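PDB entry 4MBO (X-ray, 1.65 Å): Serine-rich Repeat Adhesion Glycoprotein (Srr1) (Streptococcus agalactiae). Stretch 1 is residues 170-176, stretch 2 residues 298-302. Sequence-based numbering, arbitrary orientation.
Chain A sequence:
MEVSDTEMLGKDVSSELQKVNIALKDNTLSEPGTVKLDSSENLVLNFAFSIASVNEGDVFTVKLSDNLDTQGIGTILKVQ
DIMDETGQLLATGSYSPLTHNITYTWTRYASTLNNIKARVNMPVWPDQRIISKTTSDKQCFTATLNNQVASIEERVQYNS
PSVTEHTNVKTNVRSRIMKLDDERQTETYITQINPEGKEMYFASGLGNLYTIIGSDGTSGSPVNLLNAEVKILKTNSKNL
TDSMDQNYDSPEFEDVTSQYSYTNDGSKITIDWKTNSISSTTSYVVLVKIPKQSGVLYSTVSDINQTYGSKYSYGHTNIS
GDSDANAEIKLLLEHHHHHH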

# COMPACT_ATOMS: atom_id res chain seq x y z
N LYS A 170 -15.99 -25.20 -2.80
CA LYS A 170 -15.35 -24.31 -3.76
C LYS A 170 -15.31 -22.95 -3.07
O LYS A 170 -16.37 -22.35 -2.77
N THR A 171 -14.11 -22.48 -2.79
CA THR A 171 -13.93 -21.22 -2.11
C THR A 171 -12.68 -20.52 -2.61
O THR A 171 -11.80 -21.14 -3.18
N ASN A 172 -12.63 -19.20 -2.43
CA ASN A 172 -11.41 -18.45 -2.71
C ASN A 172 -11.43 -17.13 -1.94
O ASN A 172 -12.47 -16.54 -1.77
N VAL A 173 -10.26 -16.69 -1.48
CA VAL A 173 -10.15 -15.53 -0.60
C VAL A 173 -8.75 -14.93 -0.66
O VAL A 173 -7.76 -15.64 -0.98
N ARG A 174 -8.65 -13.66 -0.33
CA ARG A 174 -7.36 -12.97 -0.23
C ARG A 174 -7.49 -11.81 0.74
O ARG A 174 -8.56 -11.24 0.86
N SER A 175 -6.42 -11.47 1.46
CA SER A 175 -6.47 -10.32 2.35
C SER A 175 -5.16 -9.57 2.31
O SER A 175 -4.20 -10.11 1.81
N ARG A 176 -5.16 -8.35 2.79
CA ARG A 176 -3.96 -7.50 2.76
C ARG A 176 -4.05 -6.35 3.74
O ARG A 176 -5.09 -5.74 3.89
N TYR A 298 -5.50 -13.12 9.69
CA TYR A 298 -5.93 -14.03 8.64
C TYR A 298 -7.40 -13.84 8.39
O TYR A 298 -8.15 -13.28 9.22
N SER A 299 -7.81 -14.26 7.20
CA SER A 299 -9.23 -14.27 6.79
C SER A 299 -9.56 -15.57 6.13
O SER A 299 -8.73 -16.18 5.45
N THR A 300 -10.83 -15.98 6.25
CA THR A 300 -11.25 -17.20 5.61
C THR A 300 -12.53 -17.03 4.80
O THR A 300 -13.24 -16.05 4.94
N VAL A 301 -12.80 -18.05 3.99
CA VAL A 301 -14.12 -18.32 3.48
C VAL A 301 -14.23 -19.81 3.89
O VAL A 301 -13.54 -20.68 3.29
N SER A 302 -15.00 -20.10 4.94
CA SER A 302 -14.96 -21.44 5.54
C SER A 302 -16.20 -21.70 6.34
O SER A 302 -17.10 -20.88 6.37

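When two β-strands face each other without exchanging backbone hydrogen bonds, the contact rests on the side chains that fill the gap, and the alternation of the strand decides which residues can take part. Residues 170-176 and 298-302 of the Srr1 adhesin illustrate this principle. The strand axes approach to 6.5 Å and run nearly antiparallel, at 165°, and no hydrogen bond of any kind joins the two stretches. What remains is van der Waals packing that buries 288 Å², summed over both sides, between segments more than a hundred residues apart in sequence.

Lys-170 lies out of reach of the opposing strand, and its side chain, m at chi1, takes no part in the packing. Thr-171 is the first residue to point toward stretch 2. Its p rotamer places the methyl group against a valine branch, with Thr-171 CG2 3.8 Å from Val-301 CG1, while the hydroxyl OG1 is hydrogen-bonded elsewhere in the structure. The threonine lies directly across from the residue whose CA is its register partner, the Thr-171 and Val-301 CA atoms lying 6.3 Å apart.

Asn-172 turns its side chain away, and both its amide atoms find partners elsewhere. Its backbone still borders the interface: Asn-172 O lies 3.8 Å from Val-301 CG2, a packing contact with a methyl group.

Val-173 sits at the middle of the contact. It is directed toward stretch 2 in the p rotamer, and Val-173 CB comes to 3.8 Å from CG2 of Val-301, which is itself in the t rotamer and has the largest area covered by the opposing stretch. Because Val-301 also meets Thr-171 and the carbonyl of Asn-172, this one side chain spans three successive residues of stretch 1. Val-173 also reaches the backbone, CG1 to 4.1 Å from Ser-299 O and CG2 to 4.2 Å from Thr-300 C, and its CG2 lies 4.5 Å from Ser-299 CB. The valine thus touches both facing side chains and the main chain beside them.

Arg-174 follows the alternation and points away, its guanidinium bound elsewhere. Ser-175, p at chi1, returns toward stretch 2 and meets Ser-299, an m rotamer, with Ser-175 CB 3.7 Å from Ser-299 OG. Two serines face each other here, yet they do not hydrogen-bond to one another; each hydroxyl is satisfied elsewhere, leaving the pair in simple contact. Arg-176 is again out of reach.

Stretch 2 obeys the same rule. Ser-299 and Val-301 point toward stretch 1, whereas Tyr-298 and Thr-300 point away and Ser-302 points sideways. Outside the gap, Thr-300 OG1 donates a hydrogen bond of 2.8 Å to Ser-302 OG, linking two hydroxyls along one strand. The polar groups are thus served outside the contact, and the interface itself is closed by methyl groups, small side chains and backbone.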

# COMPACT_ATOMS: atom_id res chain seq x y z
CB LYS A 170 -16.16 -24.22 -5.06
CG LYS A 170 -16.56 -25.60 -5.57
CD LYS A 170 -17.51 -25.51 -6.78
CE LYS A 170 -17.92 -26.89 -7.26
NZ LYS A 170 -16.78 -27.70 -7.72
CB THR A 171 -13.81 -21.40 -0.57
OG1 THR A 171 -12.72 -22.28 -0.27
CG2 THR A 171 -15.06 -22.00 0.05
CB ASN A 172 -11.12 -18.24 -4.20
CG ASN A 172 -12.10 -17.31 -4.90
OD1 ASN A 172 -11.79 -16.14 -5.10
ND2 ASN A 172 -13.26 -17.84 -5.30
CB VAL A 173 -10.49 -15.96 0.87
CG1 VAL A 173 -9.37 -16.83 1.45
CG2 VAL A 173 -10.78 -14.77 1.79
CB ARG A 174 -6.86 -12.49 -1.60
CG ARG A 174 -5.50 -11.84 -1.57
CD ARG A 174 -4.95 -11.58 -2.98
NE ARG A 174 -5.89 -10.79 -3.77
CZ ARG A 174 -5.69 -10.45 -5.05
NH1 ARG A 174 -4.56 -10.80 -5.66
NH2 ARG A 174 -6.63 -9.77 -5.71
CB SER A 175 -6.80 -10.75 3.76
OG SER A 175 -5.74 -11.57 4.27
CB ARG A 176 -3.84 -6.95 1.33
CG ARG A 176 -2.54 -6.27 1.00
CD ARG A 176 -2.49 -5.93 -0.50
NE ARG A 176 -1.13 -5.57 -0.80
CZ ARG A 176 -0.67 -4.34 -0.91
NH1 ARG A 176 0.63 -4.17 -1.07
NH2 ARG A 176 -1.47 -3.28 -0.84
CB TYR A 298 -5.72 -15.49 9.00
CG TYR A 298 -6.57 -16.00 10.14
CD1 TYR A 298 -7.87 -16.43 9.92
CD2 TYR A 298 -6.07 -16.09 11.45
CE1 TYR A 298 -8.67 -16.91 10.95
CE2 TYR A 298 -6.86 -16.57 12.49
CZ TYR A 298 -8.16 -16.99 12.25
OH TYR A 298 -8.99 -17.46 13.27
CB SER A 299 -9.50 -13.16 5.76
OG SER A 299 -9.20 -11.90 6.29
CB THR A 300 -11.61 -18.31 6.63
OG1 THR A 300 -12.86 -18.00 7.27
CG2 THR A 300 -10.53 -18.52 7.66
CB VAL A 301 -14.30 -18.12 1.99
CG1 VAL A 301 -15.67 -18.62 1.57
CG2 VAL A 301 -14.18 -16.66 1.65
CB SER A 302 -13.77 -21.51 6.54
OG SER A 302 -13.95 -20.59 7.67